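Local coordinates for antibiotic resistance protein (Deinococcus radiodurans, PDB 2VLI), which is a phosphotransferase with a P-loop NTPase domain that probably confers tunicamycin resistance, presumably by phosphorylating the antibiotic, at residues F35-M40 against I81-I86; D67-A72 against R102-H107; I8-P13 against F109-P114. All blocks are in the same frame, centred on the assembly; numbering follows the deposited sequence.

Interaction 1. Residues F35-M40 against I81-I86; sequences FEPEEM and IVPVSI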
loop_
_atom_site.group_PDB
_atom_site.type_symbol
_atom_site.label_atom_id
_atom_site.label_comp_id
_atom_site.label_asym_id
_atom_site.label_seq_id
_atom_site.Cartn_x
_atom_site.Cartn_y
_atom_site.Cartn_z
ATOM N N PHE A 35 21.568 12.193 -5.484
ATOM C CA PHE A 35 21.694 11.458 -4.240
ATOM C C PHE A 35 20.974 10.131 -4.357
ATOM O O PHE A 35 19.761 10.098 -4.527
ATOM C CB PHE A 35 21.106 12.316 -3.145
ATOM C CG PHE A 35 21.170 11.729 -1.771
ATOM C CD1 PHE A 35 22.099 12.227 -0.829
ATOM C CD2 PHE A 35 20.292 10.745 -1.375
ATOM C CE1 PHE A 35 22.112 11.752 0.477
ATOM C CE2 PHE A 35 20.311 10.283 -0.087
ATOM C CZ PHE A 35 21.261 10.786 0.831
ATOM N N GLU A 36 21.710 9.024 -4.278
ATOM C CA GLU A 36 21.172 7.687 -4.536
ATOM C C GLU A 36 21.048 6.911 -3.253
ATOM O O GLU A 36 22.051 6.394 -2.768
ATOM C CB GLU A 36 22.064 6.897 -5.489
ATOM C CG GLU A 36 22.404 7.672 -6.710
ATOM C CD GLU A 36 23.016 6.836 -7.806
ATOM O OE1 GLU A 36 24.060 6.154 -7.563
ATOM O OE2 GLU A 36 22.459 6.907 -8.933
ATOM N N PRO A 37 19.818 6.815 -2.686
ATOM C CA PRO A 37 19.574 6.197 -1.392
ATOM C C PRO A 37 20.019 4.761 -1.306
ATOM O O PRO A 37 20.324 4.264 -0.241
ATOM C CB PRO A 37 18.051 6.246 -1.255
ATOM C CG PRO A 37 17.657 7.350 -2.121
ATOM C CD PRO A 37 18.583 7.350 -3.266
ATOM N N GLU A 38 20.036 4.074 -2.427
ATOM C CA GLU A 38 20.518 2.714 -2.436
ATOM C C GLU A 38 21.980 2.555 -1.954
ATOM O O GLU A 38 22.330 1.496 -1.462
ATOM C CB GLU A 38 20.342 2.098 -3.839
ATOM C CG GLU A 38 20.961 2.936 -4.962
ATOM C CD GLU A 38 19.973 3.981 -5.636
ATOM O OE1 GLU A 38 19.444 4.895 -4.985
ATOM O OE2 GLU A 38 19.782 3.911 -6.875
ATOM N N GLU A 39 22.830 3.576 -2.107
ATOM C CA GLU A 39 24.197 3.510 -1.538
ATOM C C GLU A 39 24.193 3.250 -0.035
ATOM O O GLU A 39 25.114 2.632 0.496
ATOM C CB GLU A 39 25.011 4.791 -1.774
ATOM C CG GLU A 39 25.161 5.285 -3.175
ATOM C CD GLU A 39 25.964 4.371 -4.085
ATOM O OE1 GLU A 39 26.379 3.269 -3.676
ATOM O OE2 GLU A 39 26.182 4.773 -5.245
HETATM N N MSE A 40 23.186 3.754 0.667
HETATM C CA MSE A 40 23.089 3.523 2.113
HETATM C C MSE A 40 22.602 2.112 2.366
HETATM O O MSE A 40 23.016 1.459 3.344
HETATM C CB MSE A 40 22.159 4.516 2.782
HETATM C CG MSE A 40 22.110 4.313 4.292
HETATM SE SE MSE A 40 23.928 4.605 5.166
HETATM C CE MSE A 40 24.039 6.484 4.829
ATOM N N ILE A 81 18.739 15.958 -6.265
ATOM C CA ILE A 81 17.794 15.057 -6.948
ATOM C C ILE A 81 17.858 13.658 -6.345
ATOM O O ILE A 81 18.907 13.046 -6.291
ATOM C CB ILE A 81 18.070 14.954 -8.455
ATOM C CG1 ILE A 81 18.137 16.344 -9.095
ATOM C CG2 ILE A 81 17.039 14.048 -9.103
ATOM C CD1 ILE A 81 18.937 16.440 -10.445
ATOM N N VAL A 82 16.735 13.157 -5.862
ATOM C CA VAL A 82 16.701 11.878 -5.143
ATOM C C VAL A 82 15.714 10.887 -5.799
ATOM O O VAL A 82 14.536 10.970 -5.534
ATOM C CB VAL A 82 16.259 12.109 -3.657
ATOM C CG1 VAL A 82 16.350 10.812 -2.867
ATOM C CG2 VAL A 82 17.028 13.312 -2.995
ATOM N N PRO A 83 16.198 9.928 -6.618
ATOM C CA PRO A 83 15.353 8.857 -7.168
ATOM C C PRO A 83 15.134 7.756 -6.134
ATOM O O PRO A 83 16.090 7.253 -5.578
ATOM C CB PRO A 83 16.156 8.315 -8.354
ATOM C CG PRO A 83 17.559 8.856 -8.211
ATOM C CD PRO A 83 17.621 9.727 -6.960
ATOM N N VAL A 84 13.871 7.384 -5.899
ATOM C CA VAL A 84 13.502 6.325 -5.007
ATOM C C VAL A 84 12.474 5.451 -5.694
ATOM O O VAL A 84 11.905 5.824 -6.700
ATOM C CB VAL A 84 12.936 6.837 -3.667
ATOM C CG1 VAL A 84 13.939 7.693 -2.985
ATOM C CG2 VAL A 84 11.681 7.644 -3.861
ATOM N N SER A 85 12.317 4.257 -5.166
ATOM C CA SER A 85 11.336 3.285 -5.619
ATOM C C SER A 85 10.722 2.684 -4.393
ATOM O O SER A 85 11.279 1.749 -3.811
ATOM C CB SER A 85 12.016 2.192 -6.405
ATOM O OG SER A 85 11.275 1.965 -7.584
ATOM N N ILE A 86 9.619 3.274 -3.938
ATOM C CA ILE A 86 8.974 2.832 -2.716
ATOM C C ILE A 86 7.493 2.582 -3.048
ATOM O O ILE A 86 6.857 3.418 -3.650
ATOM C CB ILE A 86 9.028 3.872 -1.619
ATOM C CG1 ILE A 86 10.489 4.187 -1.211
ATOM C CG2 ILE A 86 8.218 3.416 -0.417
ATOM C CD1 ILE A 86 11.118 3.177 -0.323
HETATM O O HOH W 1 16.878 4.716 -5.602
#
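Phe35 and Ile81 continue, at its end, the parallel pairing of strand 33-34 with strand 80-84, the CA 35 to 38 and CA 81 to 84 directions being 18° apart, and Phe35 N donates to Ile81 O over 2.9 Å with a C=O...N angle of 162°. The next rungs of a parallel pair would need N-H groups at Pro83 and Pro37, and neither proline has one. Phe35 O therefore faces Pro83 CD at 3.3 Å and also takes a CA-H contact from Val82. In the same way Pro37 CD comes to 3.4 Å from Pro83 O. That carbonyl is served instead by a water, which donates to Pro83 O (2.7 Å) and to Glu38 OE1 (2.6 Å). Glu38 holds CG between the backbone N and the carbonyl carbon (chi1 53°), and its chain bends again at chi2, bringing the carboxylate round to this bridge. On the apolar side, Pro37 CG spans two valines, touching Val82 CG1 and Val84 CG1 at 3.8 Å each. Phe35 packs on Met65, Leu69 and Ala72 of helix 61-75, and Pro37 also meets Met65. The contact thus marks where edge strand 33-34 leaves the sheet for helix 38-46: one direct backbone bond remains, two proline rings replace further donors, and hydrocarbon contacts with a single water-bridged carbonyl take over.

Interaction 2. Residues D67-A72 against R102-H107; sequences DALQYA and RGLSVH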
loop_
_atom_site.group_PDB
_atom_site.type_symbol
_atom_site.label_atom_id
_atom_site.label_comp_id
_atom_site.label_asym_id
_atom_site.label_seq_id
_atom_site.Cartn_x
_atom_site.Cartn_y
_atom_site.Cartn_z
ATOM N N ASP A 67 19.521 11.131 7.501
ATOM C CA ASP A 67 20.657 11.873 8.076
ATOM C C ASP A 67 21.685 12.266 7.013
ATOM O O ASP A 67 22.139 13.400 6.979
ATOM C CB ASP A 67 21.330 11.023 9.119
ATOM C CG ASP A 67 20.474 10.807 10.331
ATOM O OD1 ASP A 67 19.446 11.521 10.518
ATOM O OD2 ASP A 67 20.834 9.895 11.091
ATOM N N ALA A 68 22.118 11.306 6.199
ATOM C CA ALA A 68 23.006 11.623 5.090
ATOM C C ALA A 68 22.452 12.701 4.140
ATOM O O ALA A 68 23.185 13.557 3.662
ATOM C CB ALA A 68 23.319 10.369 4.306
ATOM N N LEU A 69 21.170 12.584 3.801
ATOM C CA LEU A 69 20.469 13.532 2.948
ATOM C C LEU A 69 20.474 14.939 3.532
ATOM O O LEU A 69 20.728 15.908 2.823
ATOM C CB LEU A 69 19.017 13.086 2.709
ATOM C CG LEU A 69 18.207 13.883 1.690
ATOM C CD1 LEU A 69 18.958 13.943 0.349
ATOM C CD2 LEU A 69 16.806 13.274 1.531
ATOM N N GLN A 70 20.201 15.043 4.816
ATOM C CA GLN A 70 20.259 16.326 5.503
ATOM C C GLN A 70 21.648 16.968 5.369
ATOM O O GLN A 70 21.759 18.121 5.004
ATOM C CB GLN A 70 19.913 16.114 6.951
ATOM C CG GLN A 70 19.776 17.356 7.804
ATOM C CD GLN A 70 19.361 16.971 9.213
ATOM O OE1 GLN A 70 19.688 15.882 9.692
ATOM N NE2 GLN A 70 18.623 17.835 9.870
ATOM N N TYR A 71 22.709 16.196 5.604
ATOM C CA TYR A 71 24.045 16.723 5.425
ATOM C C TYR A 71 24.261 17.082 3.964
ATOM O O TYR A 71 24.757 18.159 3.668
ATOM C CB TYR A 71 25.128 15.742 5.959
ATOM C CG TYR A 71 26.519 16.327 5.845
ATOM C CD1 TYR A 71 27.012 17.216 6.811
ATOM C CD2 TYR A 71 27.303 16.061 4.751
ATOM C CE1 TYR A 71 28.272 17.779 6.684
ATOM C CE2 TYR A 71 28.566 16.636 4.598
ATOM C CZ TYR A 71 29.051 17.488 5.550
ATOM O OH TYR A 71 30.307 18.062 5.384
ATOM N N ALA A 72 23.884 16.195 3.031
ATOM C CA ALA A 72 24.023 16.488 1.598
ATOM C C ALA A 72 23.350 17.818 1.212
ATOM O O ALA A 72 23.890 18.600 0.413
ATOM C CB ALA A 72 23.490 15.321 0.708
ATOM N N ARG A 102 13.612 16.435 10.226
ATOM C CA ARG A 102 14.940 16.943 9.904
ATOM C C ARG A 102 14.899 18.319 9.294
ATOM O O ARG A 102 15.919 18.830 8.808
ATOM C CB ARG A 102 15.651 15.965 8.967
ATOM C CG ARG A 102 16.094 14.741 9.702
ATOM C CD ARG A 102 16.462 13.638 8.774
ATOM N NE ARG A 102 16.843 12.458 9.533
ATOM C CZ ARG A 102 16.026 11.598 10.103
ATOM N NH1 ARG A 102 14.713 11.702 9.974
ATOM N NH2 ARG A 102 16.527 10.566 10.739
ATOM N N GLY A 103 13.702 18.885 9.260
ATOM C CA GLY A 103 13.475 20.207 8.728
ATOM C C GLY A 103 13.676 20.320 7.248
ATOM O O GLY A 103 13.953 21.395 6.769
ATOM N N LEU A 104 13.518 19.227 6.503
ATOM C CA LEU A 104 13.826 19.246 5.085
ATOM C C LEU A 104 12.514 19.357 4.302
ATOM O O LEU A 104 11.598 18.548 4.488
ATOM C CB LEU A 104 14.572 17.969 4.716
ATOM C CG LEU A 104 16.043 17.835 5.112
ATOM C CD1 LEU A 104 16.538 16.420 4.872
ATOM C CD2 LEU A 104 16.876 18.826 4.303
ATOM N N SER A 105 12.419 20.342 3.428
ATOM C CA SER A 105 11.213 20.516 2.660
ATOM C C SER A 105 11.570 20.086 1.265
ATOM O O SER A 105 12.462 20.667 0.643
ATOM C CB SER A 105 10.724 21.969 2.697
ATOM O OG SER A 105 9.309 22.005 2.453
ATOM N N VAL A 106 10.932 19.028 0.808
ATOM C CA VAL A 106 11.241 18.450 -0.493
ATOM C C VAL A 106 10.042 18.545 -1.420
ATOM O O VAL A 106 8.901 18.497 -0.985
ATOM C CB VAL A 106 11.806 16.973 -0.423
ATOM C CG1 VAL A 106 12.796 16.820 0.729
ATOM C CG2 VAL A 106 10.729 15.925 -0.349
ATOM N N HIS A 107 10.337 18.648 -2.706
ATOM C CA HIS A 107 9.340 18.503 -3.747
ATOM C C HIS A 107 9.235 17.045 -4.119
ATOM O O HIS A 107 10.080 16.507 -4.838
ATOM C CB HIS A 107 9.771 19.292 -4.966
ATOM C CG HIS A 107 9.884 20.757 -4.712
ATOM N ND1 HIS A 107 8.791 21.603 -4.734
ATOM C CD2 HIS A 107 10.959 21.535 -4.429
ATOM C CE1 HIS A 107 9.189 22.837 -4.490
ATOM N NE2 HIS A 107 10.503 22.828 -4.318
#
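Asp67 meets Arg102 first, in a salt bridge where NE and NH2 grip the same carboxylate oxygen side-on. Asp67 OD1 lies 2.9 Å from Arg102 NE and 3.1 Å from Arg102 NH2, close to the guanidinium plane. Seen from the carboxylate, NE arrives on the anti side, 27° out of plane, and NH2 comes from the same face at 43°. Two residues on, Leu69 adds a looser apolar touch, its CG 4.4 Å from Leu104 CD1. Gln70 runs out extended, CG anti to the backbone N (chi1 -174°), and its side chain crosses that of Arg102 at about a right angle. Gln70 NE2 lies 3.6 Å from Arg102 CB, while Gln70 OE1 is 3.8 Å from Arg102 CG. Leu104 meets the backbone of the same residue, its CD1 standing 3.8 Å from Gln70 CA. Gly103, with positive phi, is the C-prime residue of the Schellman motif ending helix 89-101, and Arg102 NH1 bonds to Gly98 O of that helix. The contact therefore lies at the surface, joining the C-terminal end of helix 89-101 to the flank of helix 61-75, with Leu69 reaching Trp9 and Val82 of the sheet and Leu104 reaching Ile7.

Interaction 3. Residues I8-P13 against F109-P114; sequences IWINGP and FTLIAP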
loop_
_atom_site.group_PDB
_atom_site.type_symbol
_atom_site.label_atom_id
_atom_site.label_comp_id
_atom_site.label_asym_id
_atom_site.label_seq_id
_atom_site.Cartn_x
_atom_site.Cartn_y
_atom_site.Cartn_z
ATOM N N ILE A 8 14.560 17.607 -5.115
ATOM C CA ILE A 8 13.555 17.023 -6.028
ATOM C C ILE A 8 13.543 15.512 -5.802
ATOM O O ILE A 8 14.489 14.854 -6.118
ATOM C CB ILE A 8 13.847 17.359 -7.485
ATOM C CG1 ILE A 8 14.021 18.867 -7.657
ATOM C CG2 ILE A 8 12.772 16.884 -8.387
ATOM C CD1 ILE A 8 14.688 19.245 -8.973
ATOM N N TRP A 9 12.457 15.005 -5.234
ATOM C CA TRP A 9 12.368 13.656 -4.717
ATOM C C TRP A 9 11.382 12.940 -5.624
ATOM O O TRP A 9 10.227 13.330 -5.713
ATOM C CB TRP A 9 11.851 13.750 -3.298
ATOM C CG TRP A 9 11.528 12.458 -2.620
ATOM C CD1 TRP A 9 10.439 11.667 -2.839
ATOM C CD2 TRP A 9 12.238 11.859 -1.523
ATOM N NE1 TRP A 9 10.435 10.609 -1.980
ATOM C CE2 TRP A 9 11.518 10.704 -1.143
ATOM C CE3 TRP A 9 13.398 12.192 -0.814
ATOM C CZ2 TRP A 9 11.943 9.852 -0.120
ATOM C CZ3 TRP A 9 13.812 11.331 0.233
ATOM C CH2 TRP A 9 13.095 10.181 0.554
ATOM N N ILE A 10 11.857 11.946 -6.346
ATOM C CA ILE A 10 11.087 11.322 -7.391
ATOM C C ILE A 10 10.924 9.818 -7.160
ATOM O O ILE A 10 11.883 9.051 -7.274
ATOM C CB ILE A 10 11.755 11.548 -8.777
ATOM C CG1 ILE A 10 11.885 13.040 -9.043
ATOM C CG2 ILE A 10 10.944 10.829 -9.894
ATOM C CD1 ILE A 10 12.873 13.399 -10.174
ATOM N N ASN A 11 9.703 9.402 -6.837
ATOM C CA ASN A 11 9.380 8.023 -6.616
ATOM C C ASN A 11 8.785 7.456 -7.893
ATOM O O ASN A 11 8.033 8.129 -8.580
ATOM C CB ASN A 11 8.382 7.893 -5.488
ATOM C CG ASN A 11 8.110 6.445 -5.110
ATOM O OD1 ASN A 11 8.968 5.566 -5.266
ATOM N ND2 ASN A 11 6.901 6.181 -4.668
ATOM N N GLY A 12 9.071 6.218 -8.171
ATOM C CA GLY A 12 8.696 5.633 -9.459
ATOM C C GLY A 12 8.525 4.154 -9.295
ATOM O O GLY A 12 8.997 3.597 -8.299
ATOM N N PRO A 13 7.829 3.514 -10.246
ATOM C CA PRO A 13 7.593 2.084 -10.174
ATOM C C PRO A 13 8.728 1.261 -10.791
ATOM O O PRO A 13 8.651 0.058 -10.752
ATOM C CB PRO A 13 6.358 1.914 -11.053
ATOM C CG PRO A 13 6.577 2.901 -12.137
ATOM C CD PRO A 13 7.219 4.094 -11.460
ATOM N N PHE A 109 7.320 13.733 -5.656
ATOM C CA PHE A 109 6.528 13.288 -6.780
ATOM C C PHE A 109 6.538 11.804 -6.854
ATOM O O PHE A 109 7.570 11.163 -6.532
ATOM C CB PHE A 109 7.139 13.810 -8.102
ATOM C CG PHE A 109 7.222 15.284 -8.192
ATOM C CD1 PHE A 109 6.070 16.043 -8.422
ATOM C CD2 PHE A 109 8.440 15.954 -7.982
ATOM C CE1 PHE A 109 6.136 17.406 -8.497
ATOM C CE2 PHE A 109 8.507 17.323 -8.046
ATOM C CZ PHE A 109 7.386 18.061 -8.316
ATOM N N THR A 110 5.429 11.232 -7.351
ATOM C CA THR A 110 5.329 9.810 -7.711
ATOM C C THR A 110 4.918 9.716 -9.184
ATOM O O THR A 110 3.966 10.356 -9.602
ATOM C CB THR A 110 4.337 9.076 -6.789
ATOM O OG1 THR A 110 4.859 9.088 -5.450
ATOM C CG2 THR A 110 4.087 7.604 -7.199
ATOM N N LEU A 111 5.713 8.995 -9.968
ATOM C CA LEU A 111 5.426 8.784 -11.388
ATOM C C LEU A 111 4.398 7.739 -11.553
ATOM O O LEU A 111 4.574 6.604 -11.112
ATOM C CB LEU A 111 6.672 8.364 -12.130
ATOM C CG LEU A 111 7.836 9.315 -11.917
ATOM C CD1 LEU A 111 9.022 8.973 -12.799
ATOM C CD2 LEU A 111 7.401 10.760 -12.120
ATOM N N ILE A 112 3.309 8.125 -12.223
ATOM C CA ILE A 112 2.272 7.199 -12.652
ATOM C C ILE A 112 2.518 6.813 -14.108
ATOM O O ILE A 112 2.218 7.571 -15.023
ATOM C CB ILE A 112 0.875 7.814 -12.532
ATOM C CG1 ILE A 112 0.644 8.358 -11.112
ATOM C CG2 ILE A 112 -0.199 6.789 -12.978
ATOM C CD1 ILE A 112 1.072 7.367 -10.015
ATOM N N ALA A 113 3.047 5.626 -14.306
ATOM C CA ALA A 113 3.482 5.207 -15.603
ATOM C C ALA A 113 2.551 4.157 -16.158
ATOM O O ALA A 113 1.986 3.383 -15.402
ATOM C CB ALA A 113 4.910 4.673 -15.523
ATOM N N PRO A 114 2.403 4.112 -17.506
ATOM C CA PRO A 114 1.573 3.117 -18.161
ATOM C C PRO A 114 2.053 1.684 -17.940
ATOM O O PRO A 114 3.278 1.418 -17.911
ATOM C CB PRO A 114 1.682 3.496 -19.646
ATOM C CG PRO A 114 1.963 4.941 -19.619
ATOM C CD PRO A 114 2.934 5.091 -18.474
#
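Trp9, Asn11, Phe109 and Leu111 supply the three backbone bonds of a parallel strand pair. Phe109 N donates to Trp9 O at 2.9 Å. Asn11 N then gives to Phe109 O at 2.8 Å, almost straight at 174°, and Leu111 N closes the set on Asn11 O, also 2.8 Å. The latter oxygen takes in addition a CA-H contact from Thr110 CA at 3.3 Å. Bridge partners Ile10 and Phe109 share one face of the sheet, Asn11 and Thr110 the other. On the first face Ile10 CG2 lies 3.9 Å from Leu111 CD1, the two chains crossing obliquely, while Ile8 CG2 approaches the edge of the Phe109 ring near its plane, 4.3 Å from CE2. On the second, Asn11, with CG anti to the backbone N (chi1 -174°), stands side by side with Thr110 and points the same way. These are the central strand, 7-11, and its neighbour 107-112 in a parallel sheet ordered 2-3-1-4-5, as in nucleotide-kinase-like P-loop NTPases. Strand 7-11 runs directly into Gly12, which by sequence opens the P-loop (Walker A); residues 15-18 of that loop are not modelled. Past the strand ends, Pro13 CG touches Ala113 CB at 4.2 Å. A second layer fixes the polar groups: Asn11 OD1 accepts from Ile86 N, and Thr110 OG1 donates to Phe147 O. Helix 158-169 packs over Ile8 and Phe109 through Ile165, whereas helix 132-142 lays Leu142 against Asn11, Thr110 and Pro13. The side chain of Thr110 also lies about 8 Å from a cadmium ion, held in this crystal by Glu145 and His150.

From the N terminus, strand 7-11 comes first and is joined only much later by strand 107-112, so interaction 3 closes a loop of 95 residues that contains both other contacts. Inside it interactions 1 and 2 cross: 35-40, 67-72, 81-86 and 102-107 alternate along the chain. Interaction 1 ties the exit of edge strand 33-34 to strand 80-84, and interaction 2 ties helix 61-75 to the loop following helix 89-101. Phe35 CE1 against Leu69 CA (3.5 Å) couples these two. Val82 N to Ile8 O (2.8 Å) links interactions 1 and 3 through neighbouring strands, while His107 O to Trp9 N (2.8 Å) connects interactions 2 and 3.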